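Local coordinates for protein D-glycerate 3-kinase (Cryptococcus neoformans var. grubii serotype A, PDB 6CKG) that probably transfers a phosphate from ATP to the 3-hydroxyl of D-glycerate, acting as a small-molecule kinase, at residues A[22-25]-A[26-30]; A[197-200]-A[201-205]; A[89-92]-A[93-97]. All coordinates share one frame; numbering follows the deposited sequence. Where two conformers were deposited one is given.

Interaction 1 (A[22-25]-A[26-30])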
ATOM      1  N   GLN A  22      10.457  15.906  -5.466  1.00 36.43           N
ATOM      2  CA  GLN A  22      11.529  16.648  -4.797  1.00 40.88           C
ATOM      3  C   GLN A  22      11.299  16.734  -3.296  1.00 42.01           C
ATOM      4  O   GLN A  22      12.237  16.585  -2.501  1.00 36.07           O
ATOM      5  CB  GLN A  22      11.643  18.062  -5.369  1.00 47.29           C
ATOM      6  CG  GLN A  22      11.993  18.123  -6.835  1.00 61.61           C
ATOM      7  CD  GLN A  22      12.278  19.539  -7.293  1.00 72.24           C
ATOM      8  OE1 GLN A  22      12.277  20.475  -6.488  1.00 71.18           O
ATOM      9  NE2 GLN A  22      12.528  19.706  -8.589  1.00 76.71           N
ATOM     10  N   GLN A  23      10.064  17.013  -2.886  1.00 35.45           N
ATOM     11  CA  GLN A  23       9.786  17.125  -1.464  1.00 31.77           C
ATOM     12  C   GLN A  23       9.926  15.777  -0.774  1.00 27.89           C
ATOM     13  O   GLN A  23      10.440  15.703   0.347  1.00 34.42           O
ATOM     14  CB  GLN A  23       8.389  17.710  -1.247  1.00 36.10           C
ATOM     15  CG  GLN A  23       8.315  19.198  -1.553  1.00 45.71           C
ATOM     16  CD  GLN A  23       6.934  19.757  -1.313  1.00 48.22           C
ATOM     17  OE1 GLN A  23       6.380  19.612  -0.226  1.00 44.23           O
ATOM     18  NE2 GLN A  23       6.360  20.377  -2.337  1.00 52.42           N
ATOM     19  N   THR A  24       9.482  14.699  -1.426  1.00 31.80           N
ATOM     20  CA  THR A  24       9.639  13.374  -0.835  1.00 31.68           C
ATOM     21  C   THR A  24      11.110  12.989  -0.731  1.00 30.60           C
ATOM     22  O   THR A  24      11.531  12.378   0.261  1.00 29.08           O
ATOM     23  CB  THR A  24       8.872  12.330  -1.642  1.00 32.06           C
ATOM     24  OG1 THR A  24       7.488  12.699  -1.713  1.00 31.90           O
ATOM     25  CG2 THR A  24       8.985  10.978  -0.973  1.00 30.10           C
ATOM     26  N   ALA A  25      11.910  13.372  -1.731  1.00 30.69           N
ATOM     27  CA  ALA A  25      13.348  13.126  -1.679  1.00 28.12           C
ATOM     28  C   ALA A  25      13.985  13.836  -0.493  1.00 30.99           C
ATOM     29  O   ALA A  25      14.810  13.253   0.220  1.00 32.72           O
ATOM     30  CB  ALA A  25      14.006  13.579  -2.983  1.00 30.16           C
ATOM     31  N   GLY A  26      13.642  15.115  -0.284  1.00 29.97           N
ATOM     32  CA  GLY A  26      14.181  15.826   0.867  1.00 31.24           C
ATOM     33  C   GLY A  26      13.875  15.111   2.171  1.00 29.40           C
ATOM     34  O   GLY A  26      14.747  14.968   3.036  1.00 28.57           O
ATOM     35  N   PHE A  27      12.641  14.628   2.307  1.00 27.94           N
ATOM     36  CA  PHE A  27      12.198  13.888   3.494  1.00 27.07           C
ATOM     37  C   PHE A  27      12.930  12.550   3.638  1.00 28.73           C
ATOM     38  O   PHE A  27      13.377  12.188   4.735  1.00 27.80           O
ATOM     39  CB  PHE A  27      10.689  13.674   3.398  1.00 25.30           C
ATOM     40  CG  PHE A  27      10.101  12.797   4.491  1.00 26.83           C
ATOM     41  CD1 PHE A  27       9.840  13.321   5.752  1.00 36.45           C
ATOM     42  CD2 PHE A  27       9.781  11.470   4.243  1.00 35.58           C
ATOM     43  CE1 PHE A  27       9.283  12.529   6.754  1.00 34.26           C
ATOM     44  CE2 PHE A  27       9.215  10.668   5.250  1.00 31.85           C
ATOM     45  CZ  PHE A  27       8.975  11.205   6.500  1.00 31.09           C
ATOM     46  N   VAL A  28      13.050  11.786   2.546  1.00 31.86           N
ATOM     47  CA  VAL A  28      13.815  10.537   2.598  1.00 24.64           C
ATOM     48  C   VAL A  28      15.264  10.800   3.006  1.00 23.99           C
ATOM     49  O   VAL A  28      15.832  10.082   3.838  1.00 29.42           O
ATOM     50  CB  VAL A  28      13.725   9.790   1.256  1.00 24.97           C
ATOM     51  CG1 VAL A  28      14.721   8.667   1.216  1.00 29.72           C
ATOM     52  CG2 VAL A  28      12.289   9.233   1.066  1.00 24.22           C
ATOM     53  N   LEU A  29      15.893  11.823   2.421  1.00 24.06           N
ATOM     54  CA  LEU A  29      17.291  12.104   2.743  1.00 31.25           C
ATOM     55  C   LEU A  29      17.460  12.496   4.209  1.00 36.60           C
ATOM     56  O   LEU A  29      18.425  12.080   4.867  1.00 31.93           O
ATOM     57  CB  LEU A  29      17.835  13.211   1.834  1.00 32.96           C
ATOM     58  CG  LEU A  29      18.045  12.822   0.375  1.00 33.90           C
ATOM     59  CD1 LEU A  29      18.127  14.059  -0.506  1.00 37.94           C
ATOM     60  CD2 LEU A  29      19.306  11.999   0.265  1.00 37.48           C
ATOM     61  N   SER A  30      16.538  13.308   4.739  1.00 29.73           N
ATOM     62  CA  SER A  30      16.619  13.709   6.140  0.52 34.95           C
ATOM     63  C   SER A  30      16.350  12.527   7.066  1.00 30.09           C
ATOM     64  O   SER A  30      17.035  12.351   8.082  1.00 32.37           O
ATOM     65  CB  SER A  30      15.634  14.858   6.400  0.52 37.50           C
ATOM     66  OG  SER A  30      15.133  14.834   7.721  0.52 37.37           O
TER

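Interaction 2 (A[197-200]-A[201-205])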
ATOM      1  N   LYS A 197     -18.613   2.702  13.754  1.00 25.92           N
ATOM      2  CA  LYS A 197     -18.583   3.294  12.419  1.00 29.12           C
ATOM      3  C   LYS A 197     -19.709   2.769  11.542  1.00 32.24           C
ATOM      4  O   LYS A 197     -20.341   3.543  10.811  1.00 29.05           O
ATOM      5  CB  LYS A 197     -17.221   3.035  11.756  1.00 26.61           C
ATOM      6  CG  LYS A 197     -16.054   3.748  12.437  1.00 30.73           C
ATOM      7  CD  LYS A 197     -14.764   3.598  11.598  1.00 35.22           C
ATOM      8  CE  LYS A 197     -13.600   4.348  12.213  1.00 40.65           C
ATOM      9  NZ  LYS A 197     -12.418   4.320  11.283  1.00 49.34           N
ATOM     10  N   TYR A 198     -19.992   1.463  11.607  1.00 30.53           N
ATOM     11  CA  TYR A 198     -21.091   0.912  10.815  1.00 28.60           C
ATOM     12  C   TYR A 198     -22.428   1.533  11.212  1.00 28.43           C
ATOM     13  O   TYR A 198     -23.221   1.933  10.349  1.00 28.38           O
ATOM     14  CB  TYR A 198     -21.134  -0.613  10.958  1.00 26.13           C
ATOM     15  CG  TYR A 198     -22.181  -1.263  10.108  1.00 34.30           C
ATOM     16  CD1 TYR A 198     -23.482  -1.446  10.590  1.00 39.32           C
ATOM     17  CD2 TYR A 198     -21.883  -1.721   8.828  1.00 37.16           C
ATOM     18  CE1 TYR A 198     -24.452  -2.045   9.815  1.00 45.33           C
ATOM     19  CE2 TYR A 198     -22.866  -2.332   8.041  1.00 35.64           C
ATOM     20  CZ  TYR A 198     -24.139  -2.483   8.544  1.00 45.53           C
ATOM     21  OH  TYR A 198     -25.114  -3.081   7.782  1.00 56.91           O
ATOM     22  N   ALA A 199     -22.710   1.601  12.518  1.00 26.01           N
ATOM     23  CA  ALA A 199     -23.972   2.187  12.969  1.00 29.79           C
ATOM     24  C   ALA A 199     -24.059   3.662  12.611  1.00 32.02           C
ATOM     25  O   ALA A 199     -25.138   4.163  12.266  1.00 27.92           O
ATOM     26  CB  ALA A 199     -24.139   2.016  14.478  1.00 29.61           C
ATOM     27  N   GLU A 200     -22.940   4.387  12.713  1.00 31.14           N
ATOM     28  CA  GLU A 200     -22.965   5.813  12.401  1.00 32.59           C
ATOM     29  C   GLU A 200     -23.338   6.032  10.938  1.00 35.44           C
ATOM     30  O   GLU A 200     -24.193   6.867  10.617  1.00 35.89           O
ATOM     31  CB  GLU A 200     -21.609   6.443  12.727  1.00 35.76           C
ATOM     32  CG  GLU A 200     -21.409   7.853  12.177  1.00 42.19           C
ATOM     33  CD  GLU A 200     -22.328   8.873  12.828  1.00 52.47           C
ATOM     34  OE1 GLU A 200     -22.863   8.601  13.922  1.00 58.64           O
ATOM     35  OE2 GLU A 200     -22.526   9.952  12.238  1.00 58.32           O
ATOM     36  N   ALA A 201     -22.718   5.265  10.040  1.00 36.31           N
ATOM     37  CA  ALA A 201     -23.027   5.341   8.616  1.00 30.37           C
ATOM     38  C   ALA A 201     -24.511   5.158   8.366  1.00 34.00           C
ATOM     39  O   ALA A 201     -25.110   5.865   7.546  1.00 37.02           O
ATOM     40  CB  ALA A 201     -22.235   4.272   7.859  1.00 29.66           C
ATOM     41  N   GLY A 202     -25.121   4.188   9.048  1.00 34.19           N
ATOM     42  CA  GLY A 202     -26.532   3.923   8.821  1.00 34.68           C
ATOM     43  C   GLY A 202     -27.427   5.056   9.278  1.00 38.39           C
ATOM     44  O   GLY A 202     -28.481   5.298   8.684  1.00 43.68           O
ATOM     45  N   ARG A 203     -27.022   5.770  10.328  1.00 41.48           N
ATOM     46  CA  ARG A 203     -27.804   6.904  10.807  1.00 44.11           C
ATOM     47  C   ARG A 203     -27.655   8.130   9.916  1.00 50.00           C
ATOM     48  O   ARG A 203     -28.552   8.976   9.888  1.00 52.60           O
ATOM     49  CB  ARG A 203     -27.407   7.252  12.243  1.00 42.67           C
ATOM     50  CG  ARG A 203     -28.059   6.357  13.294  1.00 38.75           C
ATOM     51  CD  ARG A 203     -27.781   6.863  14.703  1.00 34.43           C
ATOM     52  NE  ARG A 203     -26.362   7.154  14.892  1.00 33.47           N
ATOM     53  CZ  ARG A 203     -25.493   6.315  15.440  1.00 34.94           C
ATOM     54  NH1 ARG A 203     -24.224   6.671  15.562  1.00 32.94           N
ATOM     55  NH2 ARG A 203     -25.891   5.113  15.859  1.00 34.48           N
ATOM     56  N   GLN A 204     -26.550   8.237   9.173  1.00 54.58           N
ATOM     57  CA  GLN A 204     -26.318   9.417   8.349  1.00 60.45           C
ATOM     58  C   GLN A 204     -27.019   9.342   6.998  1.00 64.77           C
ATOM     59  O   GLN A 204     -27.339  10.384   6.415  1.00 73.22           O
ATOM     60  CB  GLN A 204     -24.818   9.623   8.125  1.00 66.61           C
ATOM     61  CG  GLN A 204     -24.011   9.885   9.390  1.00 79.49           C
ATOM     62  CD  GLN A 204     -22.729  10.655   9.107  1.00 91.87           C
ATOM     63  OE1 GLN A 204     -22.718  11.587   8.300  1.00 98.12           O
ATOM     64  NE2 GLN A 204     -21.641  10.267   9.769  1.00 91.73           N
ATOM     65  N   TRP A 205     -27.273   8.143   6.488  1.00 66.02           N
ATOM     66  CA  TRP A 205     -27.656   7.986   5.086  1.00 70.38           C
ATOM     67  C   TRP A 205     -29.163   7.820   4.879  1.00 68.91           C
ATOM     68  O   TRP A 205     -29.795   6.955   5.477  1.00 67.86           O
ATOM     69  CB  TRP A 205     -26.903   6.797   4.478  1.00 77.13           C
ATOM     70  CG  TRP A 205     -27.195   6.589   3.033  1.00 87.20           C
ATOM     71  CD1 TRP A 205     -27.897   5.558   2.480  1.00 91.93           C
ATOM     72  CD2 TRP A 205     -26.812   7.443   1.948  1.00 92.53           C
ATOM     73  NE1 TRP A 205     -27.968   5.712   1.116  1.00 93.51           N
ATOM     74  CE2 TRP A 205     -27.313   6.863   0.764  1.00 94.39           C
ATOM     75  CE3 TRP A 205     -26.092   8.641   1.863  1.00 96.22           C
ATOM     76  CZ2 TRP A 205     -27.118   7.438  -0.492  1.00 97.42           C
ATOM     77  CZ3 TRP A 205     -25.899   9.211   0.613  1.00 99.49           C
ATOM     78  CH2 TRP A 205     -26.409   8.608  -0.547  1.00100.05           C
TER
HETATM   79  O   HOH W   1     -25.572   9.873  14.183  1.00 38.02           O

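Interaction 3 (A[89-92]-A[93-97])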
ATOM      1  N   LEU A  89      -1.537 -13.362  -2.707  1.00 25.10           N
ATOM      2  CA  LEU A  89      -1.524 -14.819  -2.712  1.00 27.82           C
ATOM      3  C   LEU A  89      -1.372 -15.347  -4.128  1.00 26.07           C
ATOM      4  O   LEU A  89      -1.800 -14.714  -5.099  1.00 25.42           O
ATOM      5  CB  LEU A  89      -2.828 -15.381  -2.112  1.00 31.12           C
ATOM      6  CG  LEU A  89      -3.095 -15.052  -0.647  1.00 28.41           C
ATOM      7  CD1 LEU A  89      -4.554 -15.431  -0.296  1.00 23.63           C
ATOM      8  CD2 LEU A  89      -2.078 -15.790   0.231  1.00 26.37           C
ATOM      9  N   THR A  90      -0.758 -16.525  -4.246  1.00 29.13           N
ATOM     10  CA  THR A  90      -0.812 -17.230  -5.516  1.00 29.62           C
ATOM     11  C   THR A  90      -2.276 -17.491  -5.857  1.00 35.64           C
ATOM     12  O   THR A  90      -3.142 -17.470  -4.984  1.00 31.56           O
ATOM     13  CB  THR A  90      -0.048 -18.557  -5.453  1.00 31.66           C
ATOM     14  OG1 THR A  90      -0.719 -19.443  -4.555  1.00 33.50           O
ATOM     15  CG2 THR A  90       1.383 -18.352  -4.981  1.00 34.89           C
ATOM     16  N   HIS A  91      -2.557 -17.724  -7.145  1.00 31.99           N
ATOM     17  CA  HIS A  91      -3.936 -18.002  -7.540  1.00 31.34           C
ATOM     18  C   HIS A  91      -4.503 -19.199  -6.775  1.00 32.91           C
ATOM     19  O   HIS A  91      -5.660 -19.178  -6.338  1.00 33.90           O
ATOM     20  CB  HIS A  91      -4.023 -18.245  -9.051  1.00 31.69           C
ATOM     21  CG  HIS A  91      -5.431 -18.343  -9.562  1.00 35.80           C
ATOM     22  ND1 HIS A  91      -6.056 -19.549  -9.800  1.00 37.01           N
ATOM     23  CD2 HIS A  91      -6.341 -17.383  -9.857  1.00 34.79           C
ATOM     24  CE1 HIS A  91      -7.287 -19.330 -10.227  1.00 38.47           C
ATOM     25  NE2 HIS A  91      -7.487 -18.024 -10.265  1.00 37.01           N
ATOM     26  N   SER A  92      -3.701 -20.257  -6.609  1.00 29.88           N
ATOM     27  CA  SER A  92      -4.180 -21.436  -5.889  1.00 30.43           C
ATOM     28  C   SER A  92      -4.586 -21.089  -4.457  1.00 29.59           C
ATOM     29  O   SER A  92      -5.649 -21.511  -3.975  1.00 31.69           O
ATOM     30  CB  SER A  92      -3.108 -22.527  -5.902  1.00 33.74           C
ATOM     31  OG  SER A  92      -3.664 -23.740  -5.454  1.00 34.12           O
ATOM     32  N   ASP A  93      -3.750 -20.318  -3.765  1.00 27.33           N
ATOM     33  CA  ASP A  93      -4.038 -19.919  -2.389  1.00 33.52           C
ATOM     34  C   ASP A  93      -5.242 -18.991  -2.311  1.00 34.65           C
ATOM     35  O   ASP A  93      -6.018 -19.060  -1.353  1.00 34.74           O
ATOM     36  CB  ASP A  93      -2.820 -19.230  -1.770  1.00 25.91           C
ATOM     37  CG  ASP A  93      -1.774 -20.217  -1.278  1.00 36.84           C
ATOM     38  OD1 ASP A  93      -1.995 -21.443  -1.380  1.00 38.85           O
ATOM     39  OD2 ASP A  93      -0.728 -19.759  -0.784  1.00 40.81           O
ATOM     40  N   GLN A  94      -5.390 -18.086  -3.287  1.00 31.98           N
ATOM     41  CA  GLN A  94      -6.554 -17.204  -3.306  1.00 29.65           C
ATOM     42  C   GLN A  94      -7.837 -18.002  -3.510  1.00 33.38           C
ATOM     43  O   GLN A  94      -8.863 -17.707  -2.887  1.00 31.92           O
ATOM     44  CB  GLN A  94      -6.403 -16.144  -4.398  1.00 27.94           C
ATOM     45  CG  GLN A  94      -7.667 -15.319  -4.628  1.00 28.80           C
ATOM     46  CD  GLN A  94      -8.103 -14.542  -3.397  1.00 32.28           C
ATOM     47  OE1 GLN A  94      -7.296 -13.854  -2.762  1.00 28.16           O
ATOM     48  NE2 GLN A  94      -9.387 -14.650  -3.052  1.00 27.04           N
ATOM     49  N   VAL A  95      -7.793 -19.017  -4.377  1.00 33.21           N
ATOM     50  CA  VAL A  95      -8.956 -19.879  -4.570  1.00 33.42           C
ATOM     51  C   VAL A  95      -9.314 -20.575  -3.262  1.00 37.04           C
ATOM     52  O   VAL A  95     -10.487 -20.649  -2.888  1.00 36.58           O
ATOM     53  CB  VAL A  95      -8.695 -20.879  -5.710  1.00 34.92           C
ATOM     54  CG1 VAL A  95      -9.757 -21.993  -5.747  1.00 40.90           C
ATOM     55  CG2 VAL A  95      -8.653 -20.148  -7.040  1.00 39.10           C
ATOM     56  N   LYS A  96      -8.304 -21.060  -2.531  1.00 36.88           N
ATOM     57  CA  LYS A  96      -8.555 -21.687  -1.239  1.00 36.95           C
ATOM     58  C   LYS A  96      -9.210 -20.710  -0.282  1.00 38.91           C
ATOM     59  O   LYS A  96     -10.167 -21.066   0.413  1.00 40.32           O
ATOM     60  CB  LYS A  96      -7.254 -22.232  -0.647  1.00 35.18           C
ATOM     61  CG  LYS A  96      -6.781 -23.521  -1.315  1.00 42.79           C
ATOM     62  CD  LYS A  96      -5.430 -23.977  -0.799  1.00 43.37           C
ATOM     63  CE  LYS A  96      -5.034 -25.325  -1.440  1.00 49.92           C
ATOM     64  NZ  LYS A  96      -3.590 -25.639  -1.250  1.00 50.80           N
ATOM     65  N   LEU A  97      -8.731 -19.463  -0.263  1.00 32.31           N
ATOM     66  CA  LEU A  97      -9.324 -18.436   0.591  1.00 33.84           C
ATOM     67  C   LEU A  97     -10.773 -18.172   0.205  1.00 37.65           C
ATOM     68  O   LEU A  97     -11.658 -18.134   1.067  1.00 36.94           O
ATOM     69  CB  LEU A  97      -8.496 -17.150   0.506  1.00 31.73           C
ATOM     70  CG  LEU A  97      -9.050 -15.907   1.203  1.00 35.52           C
ATOM     71  CD1 LEU A  97      -9.170 -16.166   2.696  1.00 37.48           C
ATOM     72  CD2 LEU A  97      -8.145 -14.733   0.913  1.00 33.38           C
TER
HETATM   73  O   HOH W   2       0.372 -17.581  -1.635  1.00 27.15           O
HETATM   74  O   HOH W   3      -2.369 -23.564  -2.897  1.00 37.81           O

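Interaction 1 (A[22-25]-A[26-30])
A turn of helix 19-38, the first helix of the chain, which packs against the sheet of a P-loop kinase fold, carries T24 and A25 up to V28 and L29. The four backbone bonds from Q22-A25 to G26-L29 are regular alpha-helical ones. The shortest are V28 N to T24 O and L29 N to A25 O, both 2.8 Å, and the V28 bond is nearly straight at 168°.

Side chains meet mostly against these same carbonyls. V28 CG2, the branch beside its own backbone N, comes within 3.3 Å of T24 O, so a methyl lies alongside the oxygen that already takes the V28 N-H. L29 puts its branch carbon CG 3.3 Å from A25 O. Between side chains the touch is lighter, with T24 CG2 and V28 CG2 4.3 Å apart on the buried side. F27 CG is anti to the backbone N (chi1 174°), which leads the ring away from Q22-A25, with T24 O left at its edge, near the ring plane; F27 CB still rests 3.5 Å from T24 O.

T24 OG1 is turned back to the carbonyl of M20, which satisfies the hydroxyl of a buried residue and leaves CG2 for apolar packing. One flank lies on helix 63-75 (T24 on L63 and L67, A25 on L71) and the other on the sheet (T24 on F316, F27 on V249 and L314), a helix packed in the layered alpha/beta architecture of P-loop kinases.

Interaction 2 (A[197-200]-A[201-205])
K197 O accepts from A201 N at 3.0 Å in the last modelled turns of helix 191-204, a surface helix that carries here a glutamate with i+3 and i+4 partners. The K197 ammonium itself points elsewhere, to the carbonyl of L297. Y198 O receives G202 N in the next helical bond, while its side chain touches R225 and L228 of helix 225-236.

A199 O takes the R203 N-H and also lies under the R203 side chain, 3.8 Å below the guanidinium plane at its centre. The methyl A199 CB touches R203 NH2 at the same distance, so the guanidinium folds back over the preceding turn.

E200 does most of the polar work. Its CG is anti to the backbone N (chi1 168°) and the chain bends at chi2, which sends the carboxylate toward R203 and Q204. E200 OE1 forms a salt bridge with R203 NH1 at 2.9 Å, met on the anti side and tilted 21° out of both planes. One direct bond, OE1 to NH1, joins the groups, whose planes stand 64° apart. OE2 approaches Q204 NE2 very closely, but the bond is weak and bent, and little should rest on it. The E200 carbonyl takes two more weak bonds, from R203 N and Q204 N. Water 1 bridges the pair: it donates to E200 OE1 and accepts from R203 NE at 2.9 Å, in the guanidinium plane.

Interaction 3 (A[89-92]-A[93-97])
T90 is the N-cap of helix 91-100, and its OG1 accepts the D93 N-H at 3.3 Å (OG1 to D93 N) in a fairly straight bond (162°). With chi1 at 66° the hydroxyl sits between backbone N and carbonyl carbon, where it can face the first turn. T90 O then starts the regular pattern by taking Q94 N at 2.9 Å. A classical capping box would send the D93 carboxylate straight back to T90 N; here water 2 stands in, accepting from T90 N and donating to D93 OD2 at 2.6 Å. The other carboxylate oxygen is held by a second water: water 3 donates to D93 OD1 (2.6 Å), accepts from K96 NZ (2.9 Å) and is also bonded to S92 OG.

One turn further, V95 CG2 lies over a face of the H91 imidazole, 4.0 Å from the ring centroid and 29° off the normal, a CH-pi contact. On the flank of the turn, L89 lays its CB against D93 CB and reaches L97 with the end of its chain, L89 CD1 to L97 CD2 at 3.9 Å. The two leucines cross at about a right angle.

Outside this shell, the H91 ring is positioned by E160, which takes NE2, and by a stack with F157. The backbone of L89 is hydrogen-bonded to T115. The helix start is tied to strand 162-171 by the H91 N-H, which D162 receives on OD1.

Overall arrangement
The three contacts are single-helix turns spread over one chain, and none touches another. Along the sequence they run interaction 1 (helix 19-38), interaction 3 (helix 91-100), then interaction 2 (helix 191-204). Interactions 1 and 3 lie on opposite sides of the chain's centre, with centres 38 Å apart; interaction 2 is 40 Å from the first and 33 Å from the third. Interaction 1 packs directly on the mixed sheet, which has the 2-3-1-4-5 parallel core of P-loop kinases plus an antiparallel edge strand. Interaction 3 starts a helix beside the two-stranded sheet, and interaction 2 sits in the last modelled turn before a gap in the model. Interaction 1 thus joins a helix to the mixed sheet, while interactions 2 and 3 are surface contacts, each ordering a local helical turn.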